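PDB 6HVG: alternansucrase from Leuconostoc mesenteroides, which belongs to glycoside hydrolase family 70, large multidomain enzymes with a TIM-barrel-type catalytic core, and carries putative cell-wall-binding repeats toward both ends of its chain. Local coordinates for residues 542-545 with 546-549. Sequence-based numbering, arbitrary orientation.
Sequences HRTP and NTDS
Thr544 and Thr547 meet across a tight turn, which two successive backbone bonds close while the two threonine side chains touch beside them. The amide N of Thr547 donates to the O of Thr544 at 3.1 Å, and the next amide, Asp548 N, reaches the O of Pro545 at 3.2 Å. The second bond is the straighter, 163° at the hydrogen against 148°. On the buried side of the turn the side chains of Thr544 and Thr547 lie against each other at a slant, with OG1 of Thr544 3.4 Å from CB of Thr547 and 3.5 Å from its OG1. The two hydroxyls are not hydrogen-bonded to each other; both turn to one acceptor, the carbonyl O of Val1169. Different settings bring them there: Thr544 holds its hydroxyl anti to the backbone N (chi1 -177°), whereas in Thr547 that place is taken by CG2 and the hydroxyl lies beside the backbone N. Two consecutive bonds from residue i+3 back to residue i make this a short turn of 3-10 helix, running from Pro545 to Thr547. It sits in the long loop between strands 534-537 and 580-582, both members of a six-stranded antiparallel sheet. Pro545 and Asn546 are exposed, and the Asn546 side chain touches Asp407. Asp548 leaves the turn with its CB 3.4 Å from Pro545 O, and its OD1 accepts a hydrogen bond from Gly550 N just beyond. The buried threonine pair faces strand 1166-1175 of the same sheet, where Thr544 OG1 makes the firmer bond to Val1169 O and Thr547 OG1 a weak one. Further out, Thr547 O receives Arg553 NH2, while Arg543, just ahead of the turn, forms a salt bridge with Asp540.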
# COMPACT_ATOMS: atom_id res chain seq x y z
N HIS A 542 24.71 18.14 -15.96
CA HIS A 542 24.47 18.97 -17.14
C HIS A 542 23.16 19.79 -17.05
O HIS A 542 23.16 20.99 -17.29
CB HIS A 542 24.48 18.12 -18.42
CG HIS A 542 24.52 18.94 -19.68
ND1 HIS A 542 23.43 19.08 -20.52
CD2 HIS A 542 25.51 19.69 -20.21
CE1 HIS A 542 23.75 19.88 -21.52
NE2 HIS A 542 25.01 20.27 -21.36
N ARG A 543 22.06 19.13 -16.69
CA ARG A 543 20.74 19.76 -16.72
C ARG A 543 20.22 20.25 -15.38
O ARG A 543 19.41 21.18 -15.32
CB ARG A 543 19.71 18.80 -17.29
CG ARG A 543 19.96 18.43 -18.75
CD ARG A 543 18.86 17.56 -19.31
NE ARG A 543 18.81 16.30 -18.59
CZ ARG A 543 17.95 15.32 -18.84
NH1 ARG A 543 17.06 15.42 -19.81
NH2 ARG A 543 17.99 14.22 -18.10
N THR A 544 20.65 19.62 -14.29
CA THR A 544 20.02 19.86 -12.99
C THR A 544 21.07 19.77 -11.87
O THR A 544 20.94 18.99 -10.93
CB THR A 544 18.82 18.91 -12.82
OG1 THR A 544 18.17 19.17 -11.59
CG2 THR A 544 19.23 17.48 -12.83
N PRO A 545 22.12 20.58 -11.98
CA PRO A 545 23.25 20.47 -11.06
C PRO A 545 22.92 20.78 -9.57
O PRO A 545 23.58 20.24 -8.70
CB PRO A 545 24.26 21.46 -11.63
CG PRO A 545 23.43 22.50 -12.29
CD PRO A 545 22.21 21.80 -12.81
N ASN A 546 21.93 21.62 -9.29
CA ASN A 546 21.54 21.93 -7.90
C ASN A 546 21.07 20.69 -7.15
O ASN A 546 21.15 20.60 -5.93
CB ASN A 546 20.41 22.98 -7.85
CG ASN A 546 20.79 24.27 -8.54
OD1 ASN A 546 21.95 24.50 -8.88
ND2 ASN A 546 19.81 25.13 -8.73
N THR A 547 20.56 19.74 -7.93
CA THR A 547 19.93 18.53 -7.46
C THR A 547 20.89 17.35 -7.41
O THR A 547 20.53 16.27 -6.97
CB THR A 547 18.77 18.25 -8.40
OG1 THR A 547 17.72 19.18 -8.07
CG2 THR A 547 18.28 16.80 -8.29
N ASP A 548 22.14 17.56 -7.83
CA ASP A 548 23.12 16.49 -7.91
C ASP A 548 23.52 16.15 -6.47
O ASP A 548 23.73 17.05 -5.65
CB ASP A 548 24.31 16.97 -8.74
CG ASP A 548 25.28 15.88 -9.09
OD1 ASP A 548 25.75 15.20 -8.18
OD2 ASP A 548 25.62 15.74 -10.27
N SER A 549 23.62 14.87 -6.16
CA SER A 549 23.95 14.42 -4.80
C SER A 549 25.44 14.13 -4.55
O SER A 549 25.81 13.69 -3.48
CB SER A 549 23.16 13.16 -4.49
OG SER A 549 23.79 12.00 -5.01